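Local coordinates for protein fructose transport system repressor FruR (Pseudomonas putida, PDB 3O74) that probably binds DNA as a transcriptional dual regulator of the LacI family, with fructose 1-phosphate as its preferred effector, at residues 40-45 and 88-93; 49-54 and 73-78. All coordinates share one frame; numbering follows the deposited sequence.

Contact 1. Residues 40-45 and 88-93; sequences SDDQPD and IDRRLD
Asp42 and Arg90 meet through a two-pronged salt bridge thrown between two loops whose backbones stay well apart, the nearest CA atoms, those of Asp42 and Arg90, being 11.7 Å from each other. The charged bond is formed end-on. Arg90 NH1 gives a proton to Asp42 OD1 at 2.8 Å, and Arg90 NH2 gives one to Asp42 OD2 at 3.0 Å. Both hydrogen bonds are nearly straight, at 166° and 176°. OD1 receives NH1 through its syn lone pair; OD2 is also met on its syn side, although there NH2 sits somewhat out of the carboxylate plane. With the two flat groups only 25° apart, the pair is close to coplanar. Arg90 spans the gap because its chain runs extended from CG to NE, carrying the guanidinium away from its own loop.

Polar bonds within the 40-45 loop set the other half of the pair. A type I' turn from Ser40 to Gln43 is closed by Gln43 N to Ser40 O at 3.1 Å, while Asp42 N bonds back to Ser40 OG at 3.0 Å in an ST turn, steadying the backbone from which the carboxylate projects.

Further hydrogen bonds fix the rotation of the buried guanidinium. NH1 also reaches Ser66 O, and NE holds a glycerol, probably from the crystallisation liquor, whose same oxygen is bound by Asp89 OD1. Tyr17, Pro10 and Leu132 pack against the Arg90 side chain.

A salt bridge between the loops that follow strands 34-39 and 85-88, reaching past the ends of strands 4-9 and 61-64 between them, is in keeping with the effector cleft of LacI-type sugar-binding domains, and the glycerol is consistent with such a pocket here.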
ATOM      1  N   SER B  40      -9.943  -5.527  -8.062  1.00 22.63           N
ATOM      2  CA  SER B  40     -10.214  -6.000  -9.414  1.00 27.91           C
ATOM      3  C   SER B  40      -8.914  -6.289 -10.154  1.00 30.70           C
ATOM      4  O   SER B  40      -8.911  -6.957 -11.189  1.00 33.14           O
ATOM      5  CB  SER B  40     -10.972  -4.927 -10.190  1.00 25.90           C
ATOM      6  OG  SER B  40     -10.122  -3.822 -10.443  1.00 22.57           O
ATOM      7  N   ASP B  41      -7.813  -5.763  -9.632  1.00 29.78           N
ATOM      8  CA  ASP B  41      -6.532  -5.850 -10.316  1.00 36.11           C
ATOM      9  C   ASP B  41      -6.604  -5.159 -11.678  1.00 34.41           C
ATOM     10  O   ASP B  41      -5.865  -5.504 -12.597  1.00 28.36           O
ATOM     11  CB  ASP B  41      -6.108  -7.308 -10.483  1.00 41.86           C
ATOM     12  CG  ASP B  41      -4.707  -7.562  -9.980  1.00 54.40           C
ATOM     13  OD1 ASP B  41      -3.753  -7.340 -10.753  1.00 60.06           O
ATOM     14  OD2 ASP B  41      -4.558  -7.975  -8.810  1.00 60.73           O
ATOM     15  N   ASP B  42      -7.504  -4.187 -11.798  1.00 28.39           N
ATOM     16  CA  ASP B  42      -7.695  -3.451 -13.046  1.00 26.22           C
ATOM     17  C   ASP B  42      -8.102  -4.355 -14.215  1.00 37.88           C
ATOM     18  O   ASP B  42      -7.949  -3.983 -15.377  1.00 40.87           O
ATOM     19  CB  ASP B  42      -6.443  -2.635 -13.401  1.00 30.76           C
ATOM     20  CG  ASP B  42      -6.729  -1.142 -13.506  1.00 37.26           C
ATOM     21  OD1 ASP B  42      -7.911  -0.773 -13.655  1.00 36.72           O
ATOM     22  OD2 ASP B  42      -5.778  -0.336 -13.439  1.00 34.76           O
ATOM     23  N   GLN B  43      -8.622  -5.538 -13.901  1.00 33.88           N
ATOM     24  CA  GLN B  43      -9.128  -6.450 -14.923  1.00 34.45           C
ATOM     25  C   GLN B  43     -10.654  -6.430 -14.945  1.00 38.34           C
ATOM     26  O   GLN B  43     -11.295  -6.724 -13.932  1.00 38.21           O
ATOM     27  CB  GLN B  43      -8.633  -7.875 -14.662  1.00 41.59           C
ATOM     28  CG  GLN B  43      -7.128  -7.991 -14.474  1.00 51.39           C
ATOM     29  CD  GLN B  43      -6.360  -7.829 -15.771  1.00 63.28           C
ATOM     30  OE1 GLN B  43      -6.402  -8.698 -16.643  1.00 67.18           O
ATOM     31  NE2 GLN B  43      -5.650  -6.714 -15.904  1.00 66.46           N
ATOM     32  N   PRO B  44     -11.239  -6.089 -16.101  1.00 36.58           N
ATOM     33  CA  PRO B  44     -12.690  -5.947 -16.254  1.00 38.27           C
ATOM     34  C   PRO B  44     -13.489  -7.176 -15.835  1.00 38.70           C
ATOM     35  O   PRO B  44     -14.584  -7.013 -15.298  1.00 37.70           O
ATOM     36  CB  PRO B  44     -12.854  -5.692 -17.751  1.00 40.98           C
ATOM     37  CG  PRO B  44     -11.590  -5.012 -18.141  1.00 39.59           C
ATOM     38  CD  PRO B  44     -10.518  -5.681 -17.319  1.00 41.37           C
ATOM     39  N   ASP B  45     -12.971  -8.378 -16.074  1.00 38.18           N
ATOM     40  CA  ASP B  45     -13.713  -9.582 -15.712  1.00 42.07           C
ATOM     41  C   ASP B  45     -13.700  -9.830 -14.207  1.00 35.27           C
ATOM     42  O   ASP B  45     -14.668 -10.341 -13.648  1.00 34.61           O
ATOM     43  CB  ASP B  45     -13.185 -10.815 -16.442  1.00 50.53           C
ATOM     44  CG  ASP B  45     -14.026 -12.050 -16.168  1.00 61.75           C
ATOM     45  OD1 ASP B  45     -13.501 -13.016 -15.573  1.00 64.64           O
ATOM     46  OD2 ASP B  45     -15.221 -12.046 -16.532  1.00 64.57           O
ATOM     47  N   ILE B  88     -15.007   6.600  -7.060  1.00 19.73           N
ATOM     48  CA  ILE B  88     -13.874   7.223  -6.392  1.00 18.19           C
ATOM     49  C   ILE B  88     -12.663   7.240  -7.318  1.00 20.19           C
ATOM     50  O   ILE B  88     -12.304   6.217  -7.903  1.00 22.70           O
ATOM     51  CB  ILE B  88     -13.508   6.476  -5.086  1.00 23.71           C
ATOM     52  CG1 ILE B  88     -14.602   6.663  -4.038  1.00 20.81           C
ATOM     53  CG2 ILE B  88     -12.175   6.964  -4.545  1.00 25.56           C
ATOM     54  CD1 ILE B  88     -14.250   6.080  -2.669  1.00 21.71           C
ATOM     55  N   ASP B  89     -12.044   8.412  -7.446  1.00 19.26           N
ATOM     56  CA  ASP B  89     -10.838   8.589  -8.260  1.00 23.07           C
ATOM     57  C   ASP B  89     -11.106   8.490  -9.761  1.00 22.27           C
ATOM     58  O   ASP B  89     -10.718   9.370 -10.525  1.00 32.03           O
ATOM     59  CB  ASP B  89      -9.747   7.596  -7.842  1.00 31.34           C
ATOM     60  CG  ASP B  89      -8.410   7.881  -8.504  1.00 51.13           C
ATOM     61  OD1 ASP B  89      -8.321   7.773  -9.744  1.00 61.46           O
ATOM     62  OD2 ASP B  89      -7.444   8.211  -7.784  1.00 55.49           O
ATOM     63  N   ARG B  90     -11.766   7.420 -10.184  1.00 23.10           N
ATOM     64  CA  ARG B  90     -12.150   7.282 -11.579  1.00 23.92           C
ATOM     65  C   ARG B  90     -13.650   7.513 -11.735  1.00 24.37           C
ATOM     66  O   ARG B  90     -14.458   6.745 -11.230  1.00 19.53           O
ATOM     67  CB  ARG B  90     -11.765   5.902 -12.098  1.00 22.28           C
ATOM     68  CG  ARG B  90     -10.291   5.578 -11.957  1.00 22.13           C
ATOM     69  CD  ARG B  90     -10.023   4.202 -12.498  1.00 27.41           C
ATOM     70  NE  ARG B  90      -8.634   3.798 -12.345  1.00 23.73           N
ATOM     71  CZ  ARG B  90      -8.180   2.609 -12.715  1.00 23.00           C
ATOM     72  NH1 ARG B  90      -9.015   1.734 -13.254  1.00 22.23           N
ATOM     73  NH2 ARG B  90      -6.901   2.293 -12.551  1.00 23.44           N
ATOM     74  N   ARG B  91     -14.008   8.576 -12.445  1.00 25.66           N
ATOM     75  CA  ARG B  91     -15.398   9.000 -12.546  1.00 19.70           C
ATOM     76  C   ARG B  91     -16.272   7.975 -13.259  1.00 15.42           C
ATOM     77  O   ARG B  91     -15.823   7.277 -14.166  1.00 23.52           O
ATOM     78  CB  ARG B  91     -15.492  10.338 -13.287  1.00 22.06           C
ATOM     79  CG  ARG B  91     -15.201  10.232 -14.780  1.00 27.25           C
ATOM     80  CD  ARG B  91     -15.716  11.453 -15.524  1.00 28.72           C
ATOM     81  NE  ARG B  91     -15.042  12.675 -15.099  1.00 29.75           N
ATOM     82  CZ  ARG B  91     -15.521  13.899 -15.293  1.00 32.66           C
ATOM     83  NH1 ARG B  91     -16.690  14.069 -15.899  1.00 31.86           N
ATOM     84  NH2 ARG B  91     -14.836  14.953 -14.874  1.00 31.10           N
ATOM     85  N   LEU B  92     -17.525   7.879 -12.834  1.00 17.55           N
ATOM     86  CA  LEU B  92     -18.533   7.209 -13.641  1.00 19.64           C
ATOM     87  C   LEU B  92     -19.379   8.280 -14.341  1.00 25.15           C
ATOM     88  O   LEU B  92     -19.185   9.474 -14.118  1.00 24.02           O
ATOM     89  CB  LEU B  92     -19.391   6.279 -12.785  1.00 22.50           C
ATOM     90  CG  LEU B  92     -18.691   5.029 -12.227  1.00 22.39           C
ATOM     91  CD1 LEU B  92     -19.566   4.289 -11.220  1.00 24.19           C
ATOM     92  CD2 LEU B  92     -18.269   4.093 -13.352  1.00 21.24           C
ATOM     93  N   ASP B  93     -20.315   7.849 -15.180  1.00 22.47           N
ATOM     94  CA  ASP B  93     -21.115   8.760 -16.003  1.00 21.56           C
ATOM     95  C   ASP B  93     -21.725   9.899 -15.176  1.00 17.56           C
ATOM     96  O   ASP B  93     -22.546   9.664 -14.294  1.00 20.17           O
ATOM     97  CB  ASP B  93     -22.210   7.955 -16.708  1.00 27.55           C
ATOM     98  CG  ASP B  93     -23.077   8.799 -17.624  1.00 33.52           C
ATOM     99  OD1 ASP B  93     -22.852  10.023 -17.729  1.00 31.29           O
ATOM    100  OD2 ASP B  93     -23.995   8.220 -18.238  1.00 31.86           O
TER

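Contact 2. Residues 49-54 and 73-78; sequences QLQQLF and DSYREL
Gln51 and Tyr75 mark the nearest approach of two helical backbones, their CA atoms 8.3 Å apart. The axes of the segments 49-54 and 74-78 run almost exactly parallel, at an angle of 5°, and are separated by 11.5 Å, wide enough for side chains to fill the space between them. Gln51 does most of this filling. Its CG lies anti to the carbonyl carbon (chi1 -71°) and the chain continues extended, so that the amide reaches across to the first turn of the other helix. There Gln51 OE1 lies 2.8 Å from Ser74 OG, a hydroxyl that is also hydrogen-bonded to Asp72 OD2.

Such parallel packing follows from the Rossmann-like architecture of the N-terminal lobe, where helices 44-56 and 74-80 lie on the same side of a parallel sheet and each leads into its next strand. Tyr75 occupies the layer between helix and sheet, touching Ile8, Leu62 and Val64.

Over one face of its ring sits Gln51 OE1, 3.1 Å above the plane and displaced toward the rim, nearest to Tyr75 CZ at 3.2 Å. The amide stands steeply on the ring, the two planes 79° apart, with the oxygen as the atom over the face. The phenol's own hydroxyl bonds to Glu47 OE2, one turn before Gln51 on the same helix. At the base of the same glutamine side chain, Leu78 CD1 comes to 4.4 Å from Gln51 CB, a looser apolar touch one turn along from Ser74.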
ATOM      1  N   GLN B  49     -16.959  -9.861 -11.571  1.00 32.89           N
ATOM      2  CA  GLN B  49     -17.104 -10.876 -10.532  1.00 39.06           C
ATOM      3  C   GLN B  49     -17.354 -10.238  -9.163  1.00 34.94           C
ATOM      4  O   GLN B  49     -18.143 -10.745  -8.368  1.00 34.08           O
ATOM      5  CB  GLN B  49     -15.864 -11.773 -10.464  1.00 43.29           C
ATOM      6  CG  GLN B  49     -15.652 -12.654 -11.682  1.00 53.34           C
ATOM      7  CD  GLN B  49     -14.727 -13.828 -11.401  1.00 64.00           C
ATOM      8  OE1 GLN B  49     -13.633 -13.662 -10.857  1.00 62.14           O
ATOM      9  NE2 GLN B  49     -15.167 -15.025 -11.774  1.00 70.81           N
ATOM     10  N   LEU B  50     -16.671  -9.133  -8.886  1.00 29.95           N
ATOM     11  CA  LEU B  50     -16.827  -8.451  -7.606  1.00 30.65           C
ATOM     12  C   LEU B  50     -18.178  -7.751  -7.508  1.00 32.76           C
ATOM     13  O   LEU B  50     -18.757  -7.650  -6.426  1.00 30.18           O
ATOM     14  CB  LEU B  50     -15.684  -7.459  -7.373  1.00 24.76           C
ATOM     15  CG  LEU B  50     -14.309  -8.108  -7.197  1.00 22.22           C
ATOM     16  CD1 LEU B  50     -13.240  -7.055  -6.969  1.00 22.73           C
ATOM     17  CD2 LEU B  50     -14.343  -9.090  -6.046  1.00 20.33           C
ATOM     18  N   GLN B  51     -18.677  -7.269  -8.642  1.00 33.77           N
ATOM     19  CA  GLN B  51     -20.009  -6.682  -8.696  1.00 34.59           C
ATOM     20  C   GLN B  51     -21.044  -7.655  -8.149  1.00 40.39           C
ATOM     21  O   GLN B  51     -21.824  -7.313  -7.261  1.00 41.84           O
ATOM     22  CB  GLN B  51     -20.384  -6.320 -10.132  1.00 39.54           C
ATOM     23  CG  GLN B  51     -19.630  -5.143 -10.707  1.00 42.00           C
ATOM     24  CD  GLN B  51     -20.124  -4.779 -12.090  1.00 44.41           C
ATOM     25  OE1 GLN B  51     -19.936  -3.657 -12.555  1.00 47.76           O
ATOM     26  NE2 GLN B  51     -20.773  -5.730 -12.752  1.00 43.25           N
ATOM     27  N   GLN B  52     -21.042  -8.870  -8.689  1.00 42.56           N
ATOM     28  CA  GLN B  52     -21.995  -9.893  -8.277  1.00 47.10           C
ATOM     29  C   GLN B  52     -21.822 -10.218  -6.805  1.00 46.54           C
ATOM     30  O   GLN B  52     -22.792 -10.491  -6.099  1.00 47.92           O
ATOM     31  CB  GLN B  52     -21.818 -11.161  -9.112  1.00 57.35           C
ATOM     32  CG  GLN B  52     -22.188 -10.988 -10.571  1.00 65.47           C
ATOM     33  CD  GLN B  52     -23.581 -10.418 -10.747  1.00 72.70           C
ATOM     34  OE1 GLN B  52     -23.746  -9.230 -11.032  1.00 72.73           O
ATOM     35  NE2 GLN B  52     -24.593 -11.262 -10.572  1.00 74.85           N
ATOM     36  N   LEU B  53     -20.576 -10.186  -6.351  1.00 44.81           N
ATOM     37  CA  LEU B  53     -20.257 -10.476  -4.962  1.00 41.51           C
ATOM     38  C   LEU B  53     -20.885  -9.449  -4.029  1.00 37.90           C
ATOM     39  O   LEU B  53     -21.565  -9.805  -3.069  1.00 38.99           O
ATOM     40  CB  LEU B  53     -18.743 -10.505  -4.761  1.00 34.65           C
ATOM     41  CG  LEU B  53     -18.267 -10.818  -3.343  1.00 35.42           C
ATOM     42  CD1 LEU B  53     -18.771 -12.179  -2.910  1.00 36.30           C
ATOM     43  CD2 LEU B  53     -16.753 -10.756  -3.272  1.00 34.81           C
ATOM     44  N   PHE B  54     -20.658  -8.173  -4.315  1.00 34.46           N
ATOM     45  CA  PHE B  54     -21.170  -7.110  -3.458  1.00 35.94           C
ATOM     46  C   PHE B  54     -22.681  -6.951  -3.538  1.00 42.64           C
ATOM     47  O   PHE B  54     -23.301  -6.405  -2.624  1.00 46.08           O
ATOM     48  CB  PHE B  54     -20.463  -5.785  -3.741  1.00 30.42           C
ATOM     49  CG  PHE B  54     -19.105  -5.690  -3.115  1.00 30.40           C
ATOM     50  CD1 PHE B  54     -17.967  -5.602  -3.895  1.00 31.04           C
ATOM     51  CD2 PHE B  54     -18.965  -5.721  -1.736  1.00 33.72           C
ATOM     52  CE1 PHE B  54     -16.714  -5.522  -3.314  1.00 30.60           C
ATOM     53  CE2 PHE B  54     -17.714  -5.645  -1.144  1.00 32.20           C
ATOM     54  CZ  PHE B  54     -16.586  -5.546  -1.934  1.00 31.17           C
ATOM     55  N   ASP B  73     -22.849  -1.016 -18.961  1.00 52.24           N
ATOM     56  CA  ASP B  73     -23.927  -0.426 -18.176  1.00 53.79           C
ATOM     57  C   ASP B  73     -24.280  -1.290 -16.973  1.00 47.93           C
ATOM     58  O   ASP B  73     -25.412  -1.259 -16.485  1.00 48.21           O
ATOM     59  CB  ASP B  73     -25.164  -0.184 -19.048  1.00 64.44           C
ATOM     60  CG  ASP B  73     -25.637  -1.440 -19.760  1.00 72.95           C
ATOM     61  OD1 ASP B  73     -25.147  -2.542 -19.436  1.00 75.27           O
ATOM     62  OD2 ASP B  73     -26.506  -1.324 -20.650  1.00 77.59           O
ATOM     63  N   SER B  74     -23.304  -2.060 -16.503  1.00 44.80           N
ATOM     64  CA  SER B  74     -23.503  -2.928 -15.348  1.00 42.36           C
ATOM     65  C   SER B  74     -23.863  -2.141 -14.087  1.00 36.52           C
ATOM     66  O   SER B  74     -24.754  -2.546 -13.341  1.00 38.14           O
ATOM     67  CB  SER B  74     -22.272  -3.812 -15.107  1.00 45.44           C
ATOM     68  OG  SER B  74     -21.077  -3.048 -15.093  1.00 42.02           O
ATOM     69  N   TYR B  75     -23.193  -1.015 -13.850  1.00 30.72           N
ATOM     70  CA  TYR B  75     -23.494  -0.232 -12.652  1.00 26.85           C
ATOM     71  C   TYR B  75     -24.857   0.442 -12.718  1.00 27.09           C
ATOM     72  O   TYR B  75     -25.481   0.687 -11.689  1.00 27.31           O
ATOM     73  CB  TYR B  75     -22.379   0.762 -12.320  1.00 26.12           C
ATOM     74  CG  TYR B  75     -21.151   0.068 -11.783  1.00 28.18           C
ATOM     75  CD1 TYR B  75     -21.183  -0.592 -10.560  1.00 27.07           C
ATOM     76  CD2 TYR B  75     -19.970   0.052 -12.506  1.00 27.36           C
ATOM     77  CE1 TYR B  75     -20.062  -1.243 -10.071  1.00 26.84           C
ATOM     78  CE2 TYR B  75     -18.854  -0.588 -12.030  1.00 29.32           C
ATOM     79  CZ  TYR B  75     -18.899  -1.235 -10.814  1.00 27.73           C
ATOM     80  OH  TYR B  75     -17.772  -1.875 -10.350  1.00 29.20           O
ATOM     81  N   ARG B  76     -25.325   0.723 -13.929  1.00 28.75           N
ATOM     82  CA  ARG B  76     -26.681   1.237 -14.105  1.00 35.72           C
ATOM     83  C   ARG B  76     -27.705   0.196 -13.652  1.00 36.78           C
ATOM     84  O   ARG B  76     -28.714   0.533 -13.034  1.00 34.01           O
ATOM     85  CB  ARG B  76     -26.923   1.627 -15.564  1.00 36.25           C
ATOM     86  CG  ARG B  76     -26.162   2.867 -16.010  1.00 37.15           C
ATOM     87  CD  ARG B  76     -26.786   4.130 -15.439  1.00 41.17           C
ATOM     88  NE  ARG B  76     -28.214   4.206 -15.741  1.00 43.44           N
ATOM     89  CZ  ARG B  76     -28.715   4.631 -16.897  1.00 47.36           C
ATOM     90  NH1 ARG B  76     -27.904   5.020 -17.873  1.00 45.54           N
ATOM     91  NH2 ARG B  76     -30.028   4.664 -17.083  1.00 46.59           N
ATOM     92  N   GLU B  77     -27.438  -1.071 -13.955  1.00 44.63           N
ATOM     93  CA  GLU B  77     -28.324  -2.153 -13.530  1.00 49.56           C
ATOM     94  C   GLU B  77     -28.420  -2.216 -12.010  1.00 41.04           C
ATOM     95  O   GLU B  77     -29.515  -2.316 -11.455  1.00 39.84           O
ATOM     96  CB  GLU B  77     -27.851  -3.504 -14.077  1.00 60.01           C
ATOM     97  CG  GLU B  77     -28.101  -3.715 -15.562  1.00 70.63           C
ATOM     98  CD  GLU B  77     -27.586  -5.060 -16.050  1.00 78.57           C
ATOM     99  OE1 GLU B  77     -27.468  -5.992 -15.224  1.00 79.00           O
ATOM    100  OE2 GLU B  77     -27.299  -5.184 -17.259  1.00 81.22           O
ATOM    101  N   LEU B  78     -27.269  -2.157 -11.346  1.00 33.04           N
ATOM    102  CA  LEU B  78     -27.217  -2.229  -9.890  1.00 35.49           C
ATOM    103  C   LEU B  78     -27.943  -1.044  -9.263  1.00 39.26           C
ATOM    104  O   LEU B  78     -28.699  -1.200  -8.305  1.00 40.77           O
ATOM    105  CB  LEU B  78     -25.763  -2.270  -9.412  1.00 37.52           C
ATOM    106  CG  LEU B  78     -24.917  -3.456  -9.875  1.00 33.28           C
ATOM    107  CD1 LEU B  78     -23.493  -3.337  -9.357  1.00 35.72           C
ATOM    108  CD2 LEU B  78     -25.539  -4.762  -9.411  1.00 38.99           C
TER

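Helix 44-56 serves both contacts: contact 1 uses the turn leading into its start, contact 2 its middle, and the residues of contact 2 are nested inside the chain loop closed by contact 1. The two centres are about 12 Å apart, and the groups touch where Ser40 N lies 3.8 Å from Leu50 CD1. Contact 1, partly buried and nearer the centre of the chain, relies on a single pair of opposite charges reaching between loops beyond the strand ends. Contact 2 is buried between helices flanking the sheet and more extensive, mixing neutral polar groups, an aromatic face and aliphatic carbons. Neighbouring parts of one lobe thus differ in chemistry: ionic at the probable pocket, mixed in the helical layer.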